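Local coordinates for putative invasin (Yersinia pseudotuberculosis IP 31758, PDB 5N40), which is probably a bacterial surface adhesin of the invasin type, with immunoglobulin-like domains carrying a C-type lectin-like domain at the far end, at residues V310-Y324 and Y334-V348. The protein carries 1 engineered substitution. Numbering follows the deposited sequence.
Sequences VYRSSTSAVIGQHFY and YNSIGNGDVDGNYNV
R312 spreads one face of its guanidinium under a ring-edge atom of Y346: Y346 CD2 sits over the centre of that face, 3.3 Å from R312 CZ, and the two planes differ by 29°. Extended from CG to NE, the chain delivers NH2 between two carbonyls, G340 O and G344 O, each 2.7 Å from R312 NH2 and both in the guanidinium plane. Through these two bonds the arginine ties the start of the short helix 340-343 to the first residue past its end. G340 O also accepts from G344 N, which reaches it from the opposite face of its plane. On the other face of the Y346 ring from G344 CA, V310 CG2 makes a CH-pi contact 18° off the normal.

D341 meets H322 twice. Its OD1 takes H322 N, while OD2 uses its syn lone pair for H322 ND1 (D341 OD2 to ND1 2.6 Å), ring and carboxylate lying within 16° of coplanar; both bonds hold the carboxylate, the second alone the imidazole. Q321, bent at chi2, turns its amide to the helix start: OE1 accepts D341 N at 3.0 Å, in the carbonyl plane, and NE2 donates to N339 OD1 at 2.8 Å. Further along, N347 CB sits over the centre of the Y311 ring.

Within the C-type lectin-like domain, the contact thus fastens helix 340-343 and its flanking loops to strands 311-313 and 321-325, with Q272 of helix 272-278 touching both H322 and D341.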
ATOM      1  N   VAL A 310     -18.377   4.711 -32.643  1.00 23.06           N
ATOM      2  CA  VAL A 310     -18.606   3.490 -33.405  1.00 18.22           C
ATOM      3  C   VAL A 310     -17.309   3.001 -34.042  1.00 19.49           C
ATOM      4  O   VAL A 310     -16.318   3.732 -34.168  1.00 18.47           O
ATOM      5  CB  VAL A 310     -19.698   3.717 -34.462  1.00 17.86           C
ATOM      6  CG1 VAL A 310     -20.970   4.201 -33.787  1.00 18.91           C
ATOM      7  CG2 VAL A 310     -19.231   4.716 -35.528  1.00 20.94           C
ATOM      8  N   TYR A 311     -17.333   1.733 -34.453  1.00 17.14           N
ATOM      9  CA  TYR A 311     -16.229   1.069 -35.129  1.00 16.55           C
ATOM     10  C   TYR A 311     -16.594   0.829 -36.587  1.00 20.80           C
ATOM     11  O   TYR A 311     -17.720   0.426 -36.895  1.00 19.42           O
ATOM     12  CB  TYR A 311     -15.900  -0.266 -34.442  1.00 17.38           C
ATOM     13  CG  TYR A 311     -15.124  -0.094 -33.149  1.00 13.86           C
ATOM     14  CD1 TYR A 311     -15.686   0.546 -32.053  1.00 16.75           C
ATOM     15  CD2 TYR A 311     -13.826  -0.572 -33.031  1.00 16.59           C
ATOM     16  CE1 TYR A 311     -14.960   0.725 -30.875  1.00 14.57           C
ATOM     17  CE2 TYR A 311     -13.100  -0.407 -31.857  1.00 17.56           C
ATOM     18  CZ  TYR A 311     -13.673   0.234 -30.786  1.00 14.06           C
ATOM     19  OH  TYR A 311     -12.938   0.401 -29.618  1.00 17.82           O
ATOM     20  N   ARG A 312     -15.646   1.081 -37.484  1.00 20.25           N
ATOM     21  CA  ARG A 312     -15.917   0.949 -38.911  1.00 21.60           C
ATOM     22  C   ARG A 312     -15.909  -0.516 -39.333  1.00 24.04           C
ATOM     23  O   ARG A 312     -15.174  -1.343 -38.785  1.00 18.69           O
ATOM     24  CB  ARG A 312     -14.888   1.731 -39.737  1.00 22.89           C
ATOM     25  CG  ARG A 312     -15.009   3.240 -39.585  1.00 19.66           C
ATOM     26  CD  ARG A 312     -14.267   3.998 -40.686  1.00 24.02           C
ATOM     27  NE  ARG A 312     -14.678   5.400 -40.725  1.00 22.39           N
ATOM     28  CZ  ARG A 312     -15.804   5.839 -41.283  1.00 25.98           C
ATOM     29  NH1 ARG A 312     -16.644   4.989 -41.864  1.00 22.35           N
ATOM     30  NH2 ARG A 312     -16.092   7.133 -41.263  1.00 24.15           N
ATOM     31  N   SER A 313     -16.749  -0.832 -40.317  1.00 22.28           N
ATOM     32  CA  SER A 313     -16.766  -2.148 -40.934  1.00 21.15           C
ATOM     33  C   SER A 313     -16.525  -2.009 -42.428  1.00 23.19           C
ATOM     34  O   SER A 313     -16.565  -0.914 -42.994  1.00 20.28           O
ATOM     35  CB  SER A 313     -18.096  -2.876 -40.684  1.00 23.56           C
ATOM     36  OG  SER A 313     -19.019  -2.639 -41.740  1.00 25.45           O
ATOM     37  N   SER A 314     -16.286  -3.148 -43.069  1.00 24.55           N
ATOM     38  CA  SER A 314     -16.065  -3.202 -44.506  1.00 23.95           C
ATOM     39  C   SER A 314     -17.299  -3.668 -45.268  1.00 24.01           C
ATOM     40  O   SER A 314     -17.194  -3.987 -46.456  1.00 23.67           O
ATOM     41  CB  SER A 314     -14.888  -4.123 -44.816  1.00 23.45           C
ATOM     42  OG  SER A 314     -15.105  -5.408 -44.261  1.00 27.39           O
ATOM     43  N   THR A 315     -18.459  -3.710 -44.616  1.00 21.90           N
ATOM     44  CA  THR A 315     -19.703  -4.125 -45.252  1.00 23.85           C
ATOM     45  C   THR A 315     -20.409  -2.904 -45.832  1.00 24.94           C
ATOM     46  O   THR A 315     -20.766  -1.980 -45.093  1.00 26.11           O
ATOM     47  CB  THR A 315     -20.610  -4.831 -44.244  1.00 28.23           C
ATOM     48  OG1 THR A 315     -19.896  -5.906 -43.622  1.00 22.09           O
ATOM     49  CG2 THR A 315     -21.865  -5.381 -44.926  1.00 26.82           C
ATOM     50  N   SER A 316     -20.631  -2.915 -47.146  1.00 33.12           N
ATOM     51  CA  SER A 316     -21.346  -1.828 -47.806  1.00 35.06           C
ATOM     52  C   SER A 316     -22.825  -1.856 -47.444  1.00 31.76           C
ATOM     53  O   SER A 316     -23.472  -2.906 -47.513  1.00 32.99           O
ATOM     54  CB  SER A 316     -21.182  -1.931 -49.319  1.00 34.53           C
ATOM     55  OG  SER A 316     -19.817  -1.889 -49.688  1.00 43.63           O
ATOM     56  N   ALA A 317     -23.359  -0.693 -47.064  1.00 33.92           N
ATOM     57  CA  ALA A 317     -24.781  -0.539 -46.771  1.00 31.51           C
ATOM     58  C   ALA A 317     -25.530  -0.019 -47.994  1.00 44.10           C
ATOM     59  O   ALA A 317     -26.426  -0.689 -48.519  1.00 41.01           O
ATOM     60  CB  ALA A 317     -24.976   0.407 -45.582  1.00 34.35           C
ATOM     61  N   VAL A 318     -25.173   1.179 -48.448  1.00 50.03           N
ATOM     62  CA  VAL A 318     -25.674   1.760 -49.678  1.00 43.04           C
ATOM     63  C   VAL A 318     -24.480   2.318 -50.445  1.00 45.46           C
ATOM     64  O   VAL A 318     -23.349   2.302 -49.962  1.00 38.45           O
ATOM     65  CB  VAL A 318     -26.731   2.853 -49.423  1.00 42.43           C
ATOM     66  CG1 VAL A 318     -27.939   2.261 -48.716  1.00 41.75           C
ATOM     67  CG2 VAL A 318     -26.138   3.996 -48.601  1.00 45.48           C
ATOM     68  N   ILE A 319     -24.739   2.812 -51.653  1.00 41.76           N
ATOM     69  CA  ILE A 319     -23.645   3.306 -52.478  1.00 51.28           C
ATOM     70  C   ILE A 319     -22.948   4.436 -51.733  1.00 46.86           C
ATOM     71  O   ILE A 319     -23.566   5.449 -51.382  1.00 51.92           O
ATOM     72  CB  ILE A 319     -24.159   3.737 -53.859  1.00 51.17           C
ATOM     73  CG1 ILE A 319     -22.987   4.071 -54.789  1.00 54.12           C
ATOM     74  CG2 ILE A 319     -25.125   4.921 -53.751  1.00 52.31           C
ATOM     75  CD1 ILE A 319     -22.137   2.866 -55.168  1.00 59.04           C
ATOM     76  N   GLY A 320     -21.662   4.248 -51.448  1.00 48.65           N
ATOM     77  CA  GLY A 320     -20.867   5.264 -50.787  1.00 44.82           C
ATOM     78  C   GLY A 320     -20.958   5.303 -49.276  1.00 42.81           C
ATOM     79  O   GLY A 320     -20.442   6.252 -48.671  1.00 36.45           O
ATOM     80  N   GLN A 321     -21.591   4.316 -48.642  1.00 37.11           N
ATOM     81  CA  GLN A 321     -21.671   4.268 -47.186  1.00 32.86           C
ATOM     82  C   GLN A 321     -21.508   2.835 -46.703  1.00 38.46           C
ATOM     83  O   GLN A 321     -22.176   1.926 -47.205  1.00 31.08           O
ATOM     84  CB  GLN A 321     -23.001   4.836 -46.675  1.00 36.63           C
ATOM     85  CG  GLN A 321     -23.276   6.268 -47.103  1.00 36.33           C
ATOM     86  CD  GLN A 321     -22.191   7.235 -46.665  1.00 36.77           C
ATOM     87  OE1 GLN A 321     -21.532   7.034 -45.644  1.00 31.01           O
ATOM     88  NE2 GLN A 321     -21.995   8.288 -47.448  1.00 34.49           N
ATOM     89  N   HIS A 322     -20.634   2.640 -45.719  1.00 33.02           N
ATOM     90  CA  HIS A 322     -20.431   1.342 -45.096  1.00 28.00           C
ATOM     91  C   HIS A 322     -20.966   1.356 -43.671  1.00 31.04           C
ATOM     92  O   HIS A 322     -20.885   2.366 -42.966  1.00 28.88           O
ATOM     93  CB  HIS A 322     -18.951   0.952 -45.082  1.00 25.96           C
ATOM     94  CG  HIS A 322     -18.367   0.729 -46.442  1.00 24.74           C
ATOM     95  ND1 HIS A 322     -18.105   1.760 -47.318  1.00 25.62           N
ATOM     96  CD2 HIS A 322     -17.984  -0.406 -47.073  1.00 28.73           C
ATOM     97  CE1 HIS A 322     -17.588   1.269 -48.431  1.00 24.21           C
ATOM     98  NE2 HIS A 322     -17.502  -0.042 -48.307  1.00 26.91           N
ATOM     99  N   PHE A 323     -21.506   0.214 -43.252  1.00 22.08           N
ATOM    100  CA  PHE A 323     -22.003   0.079 -41.893  1.00 25.91           C
ATOM    101  C   PHE A 323     -20.890   0.340 -40.889  1.00 19.72           C
ATOM    102  O   PHE A 323     -19.736  -0.028 -41.111  1.00 18.86           O
ATOM    103  CB  PHE A 323     -22.557  -1.324 -41.656  1.00 24.75           C
ATOM    104  CG  PHE A 323     -23.823  -1.621 -42.410  1.00 22.15           C
ATOM    105  CD1 PHE A 323     -25.032  -1.085 -41.999  1.00 29.61           C
ATOM    106  CD2 PHE A 323     -23.803  -2.457 -43.511  1.00 29.46           C
ATOM    107  CE1 PHE A 323     -26.201  -1.365 -42.686  1.00 32.52           C
ATOM    108  CE2 PHE A 323     -24.969  -2.740 -44.201  1.00 29.21           C
ATOM    109  CZ  PHE A 323     -26.166  -2.194 -43.784  1.00 24.88           C
ATOM    110  N   TYR A 324     -21.257   0.962 -39.776  1.00 21.85           N
ATOM    111  CA  TYR A 324     -20.425   1.023 -38.589  1.00 22.73           C
ATOM    112  C   TYR A 324     -21.178   0.333 -37.459  1.00 27.47           C
ATOM    113  O   TYR A 324     -22.396   0.145 -37.526  1.00 22.80           O
ATOM    114  CB  TYR A 324     -20.069   2.475 -38.236  1.00 19.36           C
ATOM    115  CG  TYR A 324     -21.230   3.455 -38.250  1.00 22.63           C
ATOM    116  CD1 TYR A 324     -22.128   3.514 -37.191  1.00 28.63           C
ATOM    117  CD2 TYR A 324     -21.409   4.343 -39.307  1.00 26.02           C
ATOM    118  CE1 TYR A 324     -23.176   4.417 -37.190  1.00 26.85           C
ATOM    119  CE2 TYR A 324     -22.453   5.248 -39.312  1.00 27.42           C
ATOM    120  CZ  TYR A 324     -23.332   5.282 -38.249  1.00 27.29           C
ATOM    121  OH  TYR A 324     -24.381   6.177 -38.240  1.00 30.29           O
ATOM    122  N   TYR A 334     -25.635   3.154 -40.806  1.00 31.07           N
ATOM    123  CA  TYR A 334     -24.872   4.008 -41.703  1.00 30.52           C
ATOM    124  C   TYR A 334     -25.508   5.392 -41.670  1.00 32.97           C
ATOM    125  O   TYR A 334     -26.563   5.596 -41.062  1.00 35.21           O
ATOM    126  CB  TYR A 334     -24.835   3.447 -43.128  1.00 34.40           C
ATOM    127  CG  TYR A 334     -26.177   3.464 -43.820  1.00 38.44           C
ATOM    128  CD1 TYR A 334     -27.086   2.426 -43.647  1.00 40.93           C
ATOM    129  CD2 TYR A 334     -26.538   4.522 -44.647  1.00 44.12           C
ATOM    130  CE1 TYR A 334     -28.319   2.442 -44.281  1.00 41.72           C
ATOM    131  CE2 TYR A 334     -27.766   4.546 -45.283  1.00 46.89           C
ATOM    132  CZ  TYR A 334     -28.653   3.505 -45.096  1.00 46.38           C
ATOM    133  OH  TYR A 334     -29.873   3.531 -45.730  1.00 51.43           O
ATOM    134  N   ASN A 335     -24.856   6.355 -42.319  1.00 36.10           N
ATOM    135  CA  ASN A 335     -25.318   7.743 -42.288  1.00 39.45           C
ATOM    136  C   ASN A 335     -25.066   8.381 -43.650  1.00 41.49           C
ATOM    137  O   ASN A 335     -23.950   8.826 -43.939  1.00 35.91           O
ATOM    138  CB  ASN A 335     -24.627   8.525 -41.179  1.00 44.68           C
ATOM    139  CG  ASN A 335     -25.148   9.941 -41.059  1.00 50.59           C
ATOM    140  OD1 ASN A 335     -24.373  10.896 -41.024  1.00 51.09           O
ATOM    141  ND2 ASN A 335     -26.470  10.087 -41.013  1.00 50.91           N
ATOM    142  N   SER A 336     -26.112   8.435 -44.476  1.00 42.37           N
ATOM    143  CA  SER A 336     -26.011   9.101 -45.770  1.00 45.75           C
ATOM    144  C   SER A 336     -26.044  10.616 -45.616  1.00 46.12           C
ATOM    145  O   SER A 336     -25.298  11.330 -46.295  1.00 48.37           O
ATOM    146  CB  SER A 336     -27.146   8.641 -46.687  1.00 42.18           C
ATOM    147  OG  SER A 336     -27.177   7.229 -46.790  1.00 44.03           O
ATOM    148  N   ILE A 337     -26.891  11.115 -44.715  1.00 44.63           N
ATOM    149  CA  ILE A 337     -27.065  12.558 -44.557  1.00 50.35           C
ATOM    150  C   ILE A 337     -25.738  13.220 -44.197  1.00 45.93           C
ATOM    151  O   ILE A 337     -25.348  14.233 -44.788  1.00 44.89           O
ATOM    152  CB  ILE A 337     -28.148  12.851 -43.501  1.00 47.71           C
ATOM    153  CG1 ILE A 337     -29.473  12.185 -43.890  1.00 47.99           C
ATOM    154  CG2 ILE A 337     -28.350  14.357 -43.338  1.00 51.81           C
ATOM    155  CD1 ILE A 337     -30.490  12.136 -42.771  1.00 54.61           C
ATOM    156  N   GLY A 338     -25.029  12.660 -43.222  1.00 44.92           N
ATOM    157  CA  GLY A 338     -23.749  13.195 -42.813  1.00 45.04           C
ATOM    158  C   GLY A 338     -22.561  12.649 -43.573  1.00 45.07           C
ATOM    159  O   GLY A 338     -21.419  12.896 -43.168  1.00 41.23           O
ATOM    160  N   ASN A 339     -22.796  11.920 -44.669  1.00 37.92           N
ATOM    161  CA  ASN A 339     -21.732  11.277 -45.431  1.00 40.04           C
ATOM    162  C   ASN A 339     -20.730  10.614 -44.492  1.00 36.58           C
ATOM    163  O   ASN A 339     -19.571  11.037 -44.410  1.00 34.78           O
ATOM    164  CB  ASN A 339     -21.038  12.293 -46.339  1.00 35.85           C
ATOM    165  CG  ASN A 339     -20.235  11.632 -47.448  1.00 36.16           C
ATOM    166  OD1 ASN A 339     -20.208  10.407 -47.568  1.00 37.37           O
ATOM    167  ND2 ASN A 339     -19.578  12.444 -48.266  1.00 37.62           N
ATOM    168  N   GLY A 340     -21.167   9.563 -43.793  1.00 37.84           N
ATOM    169  CA  GLY A 340     -20.345   8.979 -42.742  1.00 34.57           C
ATOM    170  C   GLY A 340     -19.007   8.466 -43.240  1.00 33.68           C
ATOM    171  O   GLY A 340     -17.998   8.555 -42.535  1.00 28.69           O
ATOM    172  N   ASP A 341     -18.977   7.913 -44.454  1.00 29.61           N
ATOM    173  CA  ASP A 341     -17.747   7.306 -44.956  1.00 25.32           C
ATOM    174  C   ASP A 341     -16.630   8.328 -45.104  1.00 28.72           C
ATOM    175  O   ASP A 341     -15.451   7.981 -44.965  1.00 24.30           O
ATOM    176  CB  ASP A 341     -17.992   6.626 -46.303  1.00 33.02           C
ATOM    177  CG  ASP A 341     -18.366   5.160 -46.168  1.00 31.58           C
ATOM    178  OD1 ASP A 341     -18.942   4.770 -45.127  1.00 32.14           O
ATOM    179  OD2 ASP A 341     -18.072   4.398 -47.115  1.00 29.64           O
ATOM    180  N   VAL A 342     -16.970   9.577 -45.395  1.00 31.73           N
ATOM    181  CA  VAL A 342     -15.982  10.608 -45.697  1.00 27.46           C
ATOM    182  C   VAL A 342     -15.733  11.511 -44.497  1.00 27.30           C
ATOM    183  O   VAL A 342     -14.585  11.770 -44.135  1.00 27.47           O
ATOM    184  CB  VAL A 342     -16.434  11.426 -46.929  1.00 29.60           C
ATOM    185  CG1 VAL A 342     -15.528  12.628 -47.147  1.00 27.78           C
ATOM    186  CG2 VAL A 342     -16.455  10.550 -48.175  1.00 25.51           C
ATOM    187  N   ASP A 343     -16.801  12.012 -43.876  1.00 29.49           N
ATOM    188  CA  ASP A 343     -16.677  12.977 -42.790  1.00 33.83           C
ATOM    189  C   ASP A 343     -16.621  12.333 -41.411  1.00 33.68           C
ATOM    190  O   ASP A 343     -16.229  13.005 -40.447  1.00 35.98           O
ATOM    191  CB  ASP A 343     -17.848  13.964 -42.826  1.00 33.17           C
ATOM    192  CG  ASP A 343     -17.927  14.726 -44.132  1.00 40.88           C
ATOM    193  OD1 ASP A 343     -16.883  14.866 -44.804  1.00 38.19           O
ATOM    194  OD2 ASP A 343     -19.031  15.189 -44.485  1.00 47.17           O
ATOM    195  N   GLY A 344     -17.003  11.062 -41.290  1.00 29.21           N
ATOM    196  CA  GLY A 344     -16.994  10.392 -39.996  1.00 27.34           C
ATOM    197  C   GLY A 344     -15.587  10.008 -39.577  1.00 25.67           C
ATOM    198  O   GLY A 344     -14.841   9.394 -40.346  1.00 26.37           O
ATOM    199  N   ASN A 345     -15.218  10.378 -38.351  1.00 27.72           N
ATOM    200  CA  ASN A 345     -13.948   9.984 -37.745  1.00 28.87           C
ATOM    201  C   ASN A 345     -14.280   8.966 -36.659  1.00 23.15           C
ATOM    202  O   ASN A 345     -14.660   9.330 -35.541  1.00 21.82           O
ATOM    203  CB  ASN A 345     -13.194  11.189 -37.192  1.00 30.73           C
ATOM    204  CG  ASN A 345     -12.606  12.057 -38.289  1.00 35.83           C
ATOM    205  OD1 ASN A 345     -12.120  11.553 -39.306  1.00 35.30           O
ATOM    206  ND2 ASN A 345     -12.649  13.367 -38.090  1.00 35.52           N
ATOM    207  N   TYR A 346     -14.143   7.694 -37.003  1.00 22.28           N
ATOM    208  CA  TYR A 346     -14.621   6.593 -36.187  1.00 21.74           C
ATOM    209  C   TYR A 346     -13.455   5.700 -35.789  1.00 15.18           C
ATOM    210  O   TYR A 346     -12.331   5.837 -36.279  1.00 17.93           O
ATOM    211  CB  TYR A 346     -15.675   5.771 -36.947  1.00 22.45           C
ATOM    212  CG  TYR A 346     -16.865   6.564 -37.449  1.00 24.64           C
ATOM    213  CD1 TYR A 346     -17.270   7.732 -36.822  1.00 21.46           C
ATOM    214  CD2 TYR A 346     -17.589   6.130 -38.553  1.00 23.25           C
ATOM    215  CE1 TYR A 346     -18.360   8.448 -37.279  1.00 26.11           C
ATOM    216  CE2 TYR A 346     -18.677   6.836 -39.015  1.00 26.78           C
ATOM    217  CZ  TYR A 346     -19.062   7.994 -38.378  1.00 33.97           C
ATOM    218  OH  TYR A 346     -20.150   8.698 -38.847  1.00 40.35           O
ATOM    219  N   ASN A 347     -13.737   4.768 -34.885  1.00 17.47           N
ATOM    220  CA  ASN A 347     -12.732   3.808 -34.459  1.00 16.01           C
ATOM    221  C   ASN A 347     -12.476   2.771 -35.542  1.00 17.79           C
ATOM    222  O   ASN A 347     -13.363   2.431 -36.331  1.00 17.92           O
ATOM    223  CB  ASN A 347     -13.182   3.095 -33.185  1.00 14.26           C
ATOM    224  CG  ASN A 347     -13.026   3.950 -31.940  1.00 17.74           C
ATOM    225  OD1 ASN A 347     -11.935   4.426 -31.634  1.00 19.87           O
ATOM    226  ND2 ASN A 347     -14.120   4.142 -31.212  1.00 18.31           N
ATOM    227  N   VAL A 348     -11.253   2.245 -35.560  1.00 16.27           N
ATOM    228  CA  VAL A 348     -10.901   1.127 -36.427  1.00 16.35           C
ATOM    229  C   VAL A 348     -10.239   0.040 -35.589  1.00 17.89           C
ATOM    230  O   VAL A 348      -9.180   0.266 -34.982  1.00 16.75           O
ATOM    231  CB  VAL A 348      -9.986   1.553 -37.587  1.00 20.08           C
ATOM    232  CG1 VAL A 348      -9.595   0.350 -38.433  1.00 19.90           C
ATOM    233  CG2 VAL A 348     -10.682   2.593 -38.448  1.00 17.54           C
TER
HETATM  234  O   HOH W   1     -19.756   4.993 -42.556  1.00 25.54           O
HETATM  235  O   HOH W   2     -22.018   6.164 -43.159  1.00 30.04           O